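Twin-arginine translocation pathway signal (Rhodoferax ferrireducens, PDB 5IM2) probably serves as the extracytoplasmic solute-binding component of a TRAP transporter, and holds a benzoate that copurified with it in its pocket. Local coordinates at residues Ala164-Gly169 with Arg297-Gly302; Ala138-Arg143 with Lys363-Ala368; Val128-Phe133 with Thr260-Leu265. All coordinates share one frame; numbering follows the deposited sequence.

In the fold
From the N terminus the chain first supplies V128-F133, a 3-10 segment and loop between strand 111-114 and helix 138-152, then the start of that helix, then strand 161-167. Interaction 3 closes its loop when T260-L265 returns to V128-F133, interaction 1 when R297-G302 of helix 289-301 meets A164-G169, and interaction 2 last, when helix 350-367 packs on helix 138-152. Interaction 1 is thus nested inside interaction 2, while interaction 3 crosses both. Interactions 1 and 3 share a sheet, where strands 161-167 and 262-267 are neighbours, and both touch benzoate. Interaction 2 lies about 11 Å from interaction 1, centre to centre, and is joined to it by the salt bridge R297-E139.

Interaction 1: residues Ala164-Gly169 with Arg297-Gly302; sequences ALQVHG and RVQQAG. With BEZ (benzoic acid), chain B.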
loop_
_atom_site.group_PDB
_atom_site.type_symbol
_atom_site.label_atom_id
_atom_site.label_comp_id
_atom_site.label_asym_id
_atom_site.label_seq_id
_atom_site.Cartn_x
_atom_site.Cartn_y
_atom_site.Cartn_z
ATOM N N ALA A 164 -7.452 3.284 10.179
ATOM C CA ALA A 164 -6.347 4.001 9.561
ATOM C C ALA A 164 -6.298 3.683 8.079
ATOM O O ALA A 164 -6.812 2.648 7.627
ATOM C CB ALA A 164 -5.004 3.672 10.235
ATOM N N LEU A 165 -5.678 4.613 7.337
ATOM C CA LEU A 165 -5.464 4.558 5.891
ATOM C C LEU A 165 -4.058 5.065 5.605
ATOM O O LEU A 165 -3.649 6.065 6.196
ATOM C CB LEU A 165 -6.476 5.437 5.136
ATOM C CG LEU A 165 -7.898 4.926 5.165
ATOM C CD1 LEU A 165 -8.835 6.112 4.958
ATOM C CD2 LEU A 165 -8.105 3.838 4.089
ATOM N N GLN A 166 -3.309 4.402 4.720
ATOM C CA GLN A 166 -1.917 4.792 4.506
ATOM C C GLN A 166 -1.393 4.239 3.186
ATOM O O GLN A 166 -2.069 3.471 2.491
ATOM C CB GLN A 166 -1.045 4.353 5.691
ATOM C CG GLN A 166 -1.261 2.914 6.149
ATOM C CD GLN A 166 -0.047 2.007 6.023
ATOM O OE1 GLN A 166 0.000 0.965 6.635
ATOM N NE2 GLN A 166 0.894 2.371 5.208
ATOM N N VAL A 167 -0.223 4.741 2.807
ATOM C CA VAL A 167 0.490 4.335 1.601
ATOM C C VAL A 167 1.887 3.873 2.010
ATOM O O VAL A 167 2.325 4.098 3.143
ATOM C CB VAL A 167 0.569 5.452 0.549
ATOM C CG1 VAL A 167 -0.839 5.910 0.191
ATOM C CG2 VAL A 167 1.457 6.602 1.059
ATOM N N HIS A 168 2.587 3.215 1.081
ATOM C CA HIS A 168 3.977 2.848 1.299
ATOM C C HIS A 168 4.948 3.825 0.602
ATOM O O HIS A 168 4.553 4.842 0.034
ATOM C CB HIS A 168 4.216 1.366 0.927
ATOM C CG HIS A 168 3.991 0.982 -0.519
ATOM N ND1 HIS A 168 4.624 1.598 -1.585
ATOM C CD2 HIS A 168 3.260 -0.028 -1.055
ATOM C CE1 HIS A 168 4.244 1.016 -2.716
ATOM N NE2 HIS A 168 3.445 0.002 -2.422
ATOM N N GLY A 169 6.265 3.538 0.722
ATOM C CA GLY A 169 7.273 4.357 0.096
ATOM C C GLY A 169 7.250 4.229 -1.422
ATOM O O GLY A 169 6.467 3.474 -2.002
ATOM N N ARG A 297 4.838 6.630 7.720
ATOM C CA ARG A 297 6.206 7.009 8.024
ATOM C C ARG A 297 7.066 5.767 8.288
ATOM O O ARG A 297 8.186 5.643 7.770
ATOM C CB ARG A 297 6.233 7.953 9.227
ATOM C CG ARG A 297 7.573 8.518 9.470
ATOM C CD ARG A 297 7.683 9.462 10.661
ATOM N NE ARG A 297 9.086 9.846 10.752
ATOM C CZ ARG A 297 9.607 11.010 10.373
ATOM N NH1 ARG A 297 8.847 12.012 9.925
ATOM N NH2 ARG A 297 10.918 11.184 10.488
ATOM N N VAL A 298 6.544 4.840 9.090
ATOM C CA VAL A 298 7.300 3.642 9.483
ATOM C C VAL A 298 7.495 2.716 8.289
ATOM O O VAL A 298 8.575 2.123 8.111
ATOM C CB VAL A 298 6.595 2.938 10.654
ATOM C CG1 VAL A 298 7.264 1.613 10.960
ATOM C CG2 VAL A 298 6.628 3.846 11.891
ATOM N N GLN A 299 6.478 2.598 7.429
ATOM C CA GLN A 299 6.638 1.744 6.251
ATOM C C GLN A 299 7.754 2.277 5.352
ATOM O O GLN A 299 8.626 1.524 4.889
ATOM C CB GLN A 299 5.337 1.615 5.484
ATOM C CG GLN A 299 5.356 0.354 4.545
ATOM C CD GLN A 299 3.988 -0.081 4.098
ATOM O OE1 GLN A 299 2.989 0.580 4.330
ATOM N NE2 GLN A 299 3.951 -1.190 3.415
ATOM N N GLN A 300 7.770 3.579 5.119
ATOM C CA GLN A 300 8.845 4.141 4.302
ATOM C C GLN A 300 10.188 4.099 5.025
ATOM O O GLN A 300 11.240 4.013 4.373
ATOM C CB GLN A 300 8.486 5.575 3.875
ATOM C CG GLN A 300 9.537 6.202 2.973
ATOM C CD GLN A 300 9.099 7.443 2.240
ATOM O OE1 GLN A 300 8.075 8.042 2.552
ATOM N NE2 GLN A 300 9.908 7.874 1.284
ATOM N N ALA A 301 10.202 4.185 6.359
ATOM C CA ALA A 301 11.465 4.107 7.077
ATOM C C ALA A 301 12.158 2.759 6.902
ATOM O O ALA A 301 13.357 2.658 7.168
ATOM C CB ALA A 301 11.273 4.373 8.573
ATOM N N GLY A 302 11.434 1.726 6.494
ATOM C CA GLY A 302 12.046 0.436 6.245
ATOM C C GLY A 302 12.667 0.295 4.881
ATOM O O GLY A 302 13.273 -0.742 4.595
HETATM C C BEZ B . 2.403 -5.076 -2.399
HETATM O O1 BEZ B . 2.951 -4.514 -3.390
HETATM O O2 BEZ B . 1.502 -5.925 -2.595
HETATM C C1 BEZ B . 2.856 -4.752 -1.007
HETATM C C2 BEZ B . 2.238 -5.363 0.081
HETATM C C3 BEZ B . 2.699 -5.069 1.366
HETATM C C4 BEZ B . 3.734 -4.168 1.539
HETATM C C5 BEZ B . 4.327 -3.546 0.458
HETATM C C6 BEZ B . 3.881 -3.843 -0.835
HETATM O O HOH W 1 7.972 1.701 1.967
#
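Q299 reaches from its helix with an extended side chain and meets Q166 of the strand and H168 just after it. Q299 OE1 accepts a hydrogen bond from Q166 NE2 at 2.9 Å; the N-H points nearly straight at the oxygen (164°), and the two amide planes stand 70° apart. Q299 CD rests 3.5 Å from H168 CB. The other end of the same amide faces the ligand, with Q299 NE2 3.5 Å from benzoate C4 and hydrogen-bonded to E234. With an alanine here, the bonds to Q166 NE2 and E234 would be lost, and a gap would probably open beside the benzoate ring. H168 also borders the ligand, H168 CD2 lying 3.9 Å from benzoate C6, and the imidazole is fixed by H168 ND1 donating to G169 O at 2.7 Å, within the ring plane. Further out, one water accepts from G169 N and donates weakly to Q299 O, while Q300 CG packs on G169 CA. W113 holds the opposite end of the Q166 amide through OE1, so the second shell orients the first. Helix 62-78 packs against Q166 and Q299, helix 138-152 against L165 and V167, and strand 262-267 pairs with the strand at Q166.

Interaction 2: residues Ala138-Arg143 with Lys363-Ala368; sequences AEATSR and KHSKVA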
loop_
_atom_site.group_PDB
_atom_site.type_symbol
_atom_site.label_atom_id
_atom_site.label_comp_id
_atom_site.label_asym_id
_atom_site.label_seq_id
_atom_site.Cartn_x
_atom_site.Cartn_y
_atom_site.Cartn_z
ATOM N N ALA A 138 5.533 9.125 2.228
ATOM C CA ALA A 138 4.438 8.271 2.693
ATOM C C ALA A 138 3.694 8.856 3.892
ATOM O O ALA A 138 2.476 8.693 3.993
ATOM C CB ALA A 138 4.960 6.875 3.020
ATOM N N GLU A 139 4.400 9.502 4.831
ATOM C CA GLU A 139 3.703 10.080 5.979
ATOM C C GLU A 139 2.692 11.127 5.524
ATOM O O GLU A 139 1.512 11.072 5.885
ATOM C CB GLU A 139 4.685 10.701 6.977
ATOM C CG GLU A 139 4.008 11.290 8.187
ATOM C CD GLU A 139 4.987 12.019 9.082
ATOM O OE1 GLU A 139 6.204 12.051 8.744
ATOM O OE2 GLU A 139 4.529 12.596 10.098
ATOM N N ALA A 140 3.144 12.088 4.729
ATOM C CA ALA A 140 2.253 13.145 4.248
ATOM C C ALA A 140 1.114 12.587 3.409
ATOM O O ALA A 140 -0.057 12.956 3.601
ATOM C CB ALA A 140 3.083 14.174 3.475
ATOM N N THR A 141 1.432 11.687 2.478
ATOM C CA THR A 141 0.418 11.128 1.587
ATOM C C THR A 141 -0.571 10.242 2.337
ATOM O O THR A 141 -1.752 10.162 1.963
ATOM C CB THR A 141 1.121 10.380 0.455
ATOM O OG1 THR A 141 2.059 11.282 -0.156
ATOM C CG2 THR A 141 0.144 9.931 -0.608
ATOM N N SER A 142 -0.097 9.520 3.370
ATOM C CA SER A 142 -1.013 8.782 4.233
ATOM C C SER A 142 -1.982 9.707 4.958
ATOM O O SER A 142 -3.159 9.377 5.120
ATOM C CB SER A 142 -0.229 7.976 5.273
ATOM O OG SER A 142 0.528 6.941 4.647
ATOM N N ARG A 143 -1.485 10.825 5.490
ATOM C CA ARG A 143 -2.385 11.764 6.152
ATOM C C ARG A 143 -3.427 12.273 5.170
ATOM O O ARG A 143 -4.609 12.388 5.501
ATOM C CB ARG A 143 -1.594 12.929 6.731
ATOM C CG ARG A 143 -0.733 12.550 7.881
ATOM C CD ARG A 143 0.261 13.675 8.248
ATOM N NE ARG A 143 -0.402 14.900 8.676
ATOM C CZ ARG A 143 -0.638 15.234 9.936
ATOM N NH1 ARG A 143 -0.272 14.435 10.925
ATOM N NH2 ARG A 143 -1.268 16.381 10.204
ATOM N N LYS A 363 -0.999 19.966 1.247
ATOM C CA LYS A 363 -1.197 20.496 2.591
ATOM C C LYS A 363 -0.465 19.679 3.640
ATOM O O LYS A 363 0.166 20.228 4.547
ATOM C CB LYS A 363 -2.675 20.517 2.926
ATOM C CG LYS A 363 -2.934 21.084 4.297
ATOM C CD LYS A 363 -4.384 21.321 4.509
ATOM C CE LYS A 363 -5.096 20.032 4.752
ATOM N NZ LYS A 363 -6.524 20.236 5.098
ATOM N N HIS A 364 -0.606 18.368 3.589
ATOM C CA HIS A 364 0.015 17.582 4.640
ATOM C C HIS A 364 1.508 17.450 4.460
ATOM O O HIS A 364 2.195 17.064 5.405
ATOM C CB HIS A 364 -0.643 16.209 4.719
ATOM C CG HIS A 364 -2.000 16.255 5.334
ATOM N ND1 HIS A 364 -2.204 16.371 6.696
ATOM C CD2 HIS A 364 -3.230 16.249 4.770
ATOM C CE1 HIS A 364 -3.502 16.423 6.940
ATOM N NE2 HIS A 364 -4.145 16.345 5.788
ATOM N N SER A 365 2.015 17.725 3.261
ATOM C CA SER A 365 3.453 17.793 3.068
ATOM C C SER A 365 4.054 19.029 3.732
ATOM O O SER A 365 5.268 19.071 3.959
ATOM C CB SER A 365 3.795 17.756 1.581
ATOM O OG SER A 365 3.341 16.553 0.964
ATOM N N LYS A 366 3.235 20.049 4.025
ATOM C CA LYS A 366 3.716 21.164 4.836
ATOM C C LYS A 366 3.912 20.759 6.295
ATOM O O LYS A 366 4.771 21.328 6.975
ATOM C CB LYS A 366 2.762 22.355 4.725
ATOM C CG LYS A 366 2.650 22.880 3.291
ATOM C CD LYS A 366 1.970 24.239 3.201
ATOM C CE LYS A 366 0.464 24.153 3.397
ATOM N NZ LYS A 366 -0.267 25.105 2.474
ATOM N N VAL A 367 3.146 19.787 6.782
ATOM C CA VAL A 367 3.270 19.303 8.154
ATOM C C VAL A 367 4.399 18.283 8.283
ATOM O O VAL A 367 5.218 18.345 9.208
ATOM C CB VAL A 367 1.937 18.678 8.604
ATOM C CG1 VAL A 367 2.096 18.025 9.987
ATOM C CG2 VAL A 367 0.821 19.705 8.599
ATOM N N ALA A 368 4.380 17.283 7.408
ATOM C CA ALA A 368 5.328 16.171 7.357
ATOM C C ALA A 368 6.182 16.378 6.105
ATOM O O ALA A 368 5.854 15.880 5.029
ATOM C CB ALA A 368 4.576 14.864 7.304
#
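R143 and H364 both turn CG away from the carbonyl carbon (chi1 -69° in the arginine), and a bend at chi3 of R143 (63°) folds its guanidinium back to the imidazole. R143 NE donates to H364 ND1 at 3.1 Å, tilted out of both planes. The same arginine also covers the ring with its aliphatic part: R143 CB sits over one face in a CH-pi contact, 3.8 Å from the centroid of the H364 ring. V367 CG1 lies over a face of the guanidinium, 3.8 Å from R143 NH2.

Next to this pair the helices come close at small residues. Their segment axes approach to 8.0 Å, steeply inclined, with N-to-C directions 135° apart, and A140 takes the middle of the interface. A140 CB is 3.5 Å from S365 OG, which is itself hydrogen-bonded to I361 O and T136 OG1, and 4.2 Å from A368 CB, while A140 O lies against H364 CB. A368, just beyond helix 350-367, touches the carboxylate of E139, A368 CB lying 3.4 Å from E139 CD; that carboxylate has its own salt bridge to R297.

Accepting from R143 at ND1 implies that this nitrogen is probably unprotonated, and NE2 is hydrogen-bonded to E147. The imidazole is therefore likely to be neutral with its proton on NE2, a link in a chain from arginine through histidine to glutamate that joins the C-terminal helix to helix 138-152.

Interaction 3: residues Val128-Phe133 with Thr260-Leu265; sequences VFELPF and TATFVL. With BEZ (benzoic acid), chain B.
E130 provides the polar link, E130 OE2 accepting from the backbone N of T262 at 3.1 Å. The bond is nearly straight (171°) and uses the anti lone pair of OE2. An extended chain beyond CG (chi2 -180°) carries the carboxylate past A261 to the backbone N of T262. T262 OG1 also lies 3.1 Å from E130 OE2, and a water bridges the two side chains, donating to OE2 and lying 2.7 Å from T262 OG1. The other carboxylate oxygen, OE1, is hydrogen-bonded to T195, so the carboxylate is held at both oxygens.

A second water ties the backbones together. It donates to F129 O and to L131 O, and accepts from T260 N at 3.0 Å, satisfying three backbone groups at once.

A weaker polar contact is the CA-H...O approach of E130 CA to T260 O at 3.3 Å, a buried carbonyl for which the model offers no hydrogen-bond partner.

Van der Waals packing adds T260 CG2 on F129 O at 3.4 Å and T262 CG2 on F129 CB at 3.8 Å.

The ligand is met by the ring edge of F263, with F263 CE2 3.7 Å from benzoate C3.

The F129 ring leads away from the strand into helix 138-152, where it packs on T141 and A144 and meets Y148 edge-to-face. L131 faces helix 334-345. T260 bonds H168 O through OG1, V264 pairs by its backbone with T114 of strand 111-114, and F263 stacks on W113. The loop thus lies between helices 138-152 and 334-345 and the five-stranded sheet, from which F263 reaches the benzoate.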
loop_
_atom_site.group_PDB
_atom_site.type_symbol
_atom_site.label_atom_id
_atom_site.label_comp_id
_atom_site.label_asym_id
_atom_site.label_seq_id
_atom_site.Cartn_x
_atom_site.Cartn_y
_atom_site.Cartn_z
ATOM N N VAL A 128 -7.117 7.037 -6.250
ATOM C CA VAL A 128 -6.498 8.268 -6.716
ATOM C C VAL A 128 -5.042 8.333 -6.243
ATOM O O VAL A 128 -4.177 8.924 -6.906
ATOM C CB VAL A 128 -7.341 9.471 -6.239
ATOM C CG1 VAL A 128 -7.260 9.654 -4.729
ATOM C CG2 VAL A 128 -6.950 10.727 -7.000
ATOM N N PHE A 129 -4.748 7.739 -5.094
ATOM C CA PHE A 129 -3.401 7.824 -4.518
ATOM C C PHE A 129 -2.414 6.876 -5.163
ATOM O O PHE A 129 -1.196 7.011 -4.936
ATOM C CB PHE A 129 -3.475 7.574 -3.010
ATOM C CG PHE A 129 -4.130 8.701 -2.294
ATOM C CD1 PHE A 129 -3.441 9.880 -2.056
ATOM C CD2 PHE A 129 -5.485 8.649 -1.965
ATOM C CE1 PHE A 129 -4.067 10.944 -1.476
ATOM C CE2 PHE A 129 -6.116 9.718 -1.375
ATOM C CZ PHE A 129 -5.422 10.868 -1.141
ATOM N N GLU A 130 -2.917 5.971 -5.997
ATOM C CA GLU A 130 -2.140 4.988 -6.738
ATOM C C GLU A 130 -1.851 5.435 -8.164
ATOM O O GLU A 130 -1.159 4.722 -8.898
ATOM C CB GLU A 130 -2.878 3.638 -6.761
ATOM C CG GLU A 130 -3.051 3.091 -5.348
ATOM C CD GLU A 130 -3.762 1.755 -5.266
ATOM O OE1 GLU A 130 -4.315 1.290 -6.273
ATOM O OE2 GLU A 130 -3.766 1.181 -4.161
ATOM N N LEU A 131 -2.294 6.631 -8.554
ATOM C CA LEU A 131 -2.056 7.140 -9.891
ATOM C C LEU A 131 -0.609 7.592 -10.040
ATOM O O LEU A 131 0.101 7.802 -9.053
ATOM C CB LEU A 131 -3.006 8.303 -10.196
ATOM C CG LEU A 131 -4.502 7.967 -10.158
ATOM C CD1 LEU A 131 -5.292 9.215 -10.270
ATOM C CD2 LEU A 131 -4.860 7.027 -11.279
ATOM N N PRO A 132 -0.128 7.744 -11.263
ATOM C CA PRO A 132 1.301 8.007 -11.428
ATOM C C PRO A 132 1.706 9.335 -10.794
ATOM O O PRO A 132 1.014 10.352 -10.932
ATOM C CB PRO A 132 1.486 8.000 -12.950
ATOM C CG PRO A 132 0.446 7.087 -13.405
ATOM C CD PRO A 132 -0.752 7.370 -12.540
ATOM N N PHE A 133 2.832 9.311 -10.091
ATOM C CA PHE A 133 3.497 10.537 -9.611
ATOM C C PHE A 133 2.539 11.420 -8.796
ATOM O O PHE A 133 2.362 12.619 -9.064
ATOM C CB PHE A 133 4.120 11.289 -10.789
ATOM C CG PHE A 133 5.187 10.489 -11.486
ATOM C CD1 PHE A 133 6.442 10.392 -10.944
ATOM C CD2 PHE A 133 4.921 9.798 -12.650
ATOM C CE1 PHE A 133 7.413 9.650 -11.530
ATOM C CE2 PHE A 133 5.896 9.050 -13.255
ATOM C CZ PHE A 133 7.162 8.983 -12.709
ATOM N N THR A 260 2.503 4.545 -5.537
ATOM C CA THR A 260 2.392 3.876 -4.247
ATOM C C THR A 260 1.063 3.129 -4.211
ATOM O O THR A 260 0.180 3.323 -5.057
ATOM C CB THR A 260 2.548 4.870 -3.093
ATOM O OG1 THR A 260 2.619 4.140 -1.868
ATOM C CG2 THR A 260 1.402 5.877 -3.030
ATOM N N ALA A 261 0.941 2.226 -3.248
ATOM C CA ALA A 261 -0.298 1.499 -3.026
ATOM C C ALA A 261 -0.904 1.932 -1.699
ATOM O O ALA A 261 -0.198 2.346 -0.791
ATOM C CB ALA A 261 -0.072 -0.018 -3.044
ATOM N N THR A 262 -2.227 1.845 -1.610
ATOM C CA THR A 262 -2.958 2.194 -0.412
ATOM C C THR A 262 -3.258 0.967 0.421
ATOM O O THR A 262 -3.431 -0.138 -0.091
ATOM C CB THR A 262 -4.272 2.905 -0.732
ATOM O OG1 THR A 262 -5.109 2.070 -1.529
ATOM C CG2 THR A 262 -3.993 4.170 -1.454
ATOM N N PHE A 263 -3.333 1.194 1.723
ATOM C CA PHE A 263 -3.638 0.170 2.700
ATOM C C PHE A 263 -4.724 0.686 3.620
ATOM O O PHE A 263 -4.777 1.887 3.913
ATOM C CB PHE A 263 -2.400 -0.184 3.566
ATOM C CG PHE A 263 -1.235 -0.677 2.777
ATOM C CD1 PHE A 263 -0.420 0.205 2.110
ATOM C CD2 PHE A 263 -0.975 -2.052 2.679
ATOM C CE1 PHE A 263 0.640 -0.261 1.365
ATOM C CE2 PHE A 263 0.082 -2.513 1.945
ATOM C CZ PHE A 263 0.900 -1.599 1.290
ATOM N N VAL A 264 -5.555 -0.234 4.092
ATOM C CA VAL A 264 -6.587 0.065 5.076
ATOM C C VAL A 264 -6.420 -0.849 6.286
ATOM O O VAL A 264 -6.178 -2.056 6.150
ATOM C CB VAL A 264 -8.001 -0.061 4.477
ATOM C CG1 VAL A 264 -8.275 -1.475 4.053
ATOM C CG2 VAL A 264 -9.028 0.440 5.484
ATOM N N LEU A 265 -6.546 -0.247 7.488
ATOM C CA LEU A 265 -6.630 -0.960 8.749
ATOM C C LEU A 265 -8.092 -0.844 9.140
ATOM O O LEU A 265 -8.551 0.251 9.495
ATOM C CB LEU A 265 -5.715 -0.350 9.815
ATOM C CG LEU A 265 -5.691 -0.987 11.195
ATOM C CD1 LEU A 265 -5.075 -2.381 11.107
ATOM C CD2 LEU A 265 -4.907 -0.080 12.129
HETATM C C BEZ B . 2.403 -5.076 -2.399
HETATM O O1 BEZ B . 2.951 -4.514 -3.390
HETATM O O2 BEZ B . 1.502 -5.925 -2.595
HETATM C C1 BEZ B . 2.856 -4.752 -1.007
HETATM C C2 BEZ B . 2.238 -5.363 0.081
HETATM C C3 BEZ B . 2.699 -5.069 1.366
HETATM C C4 BEZ B . 3.734 -4.168 1.539
HETATM C C5 BEZ B . 4.327 -3.546 0.458
HETATM C C6 BEZ B . 3.881 -3.843 -0.835
HETATM O O HOH W 2 0.829 6.749 -6.671
HETATM O O HOH W 3 -5.752 -0.040 -3.062
#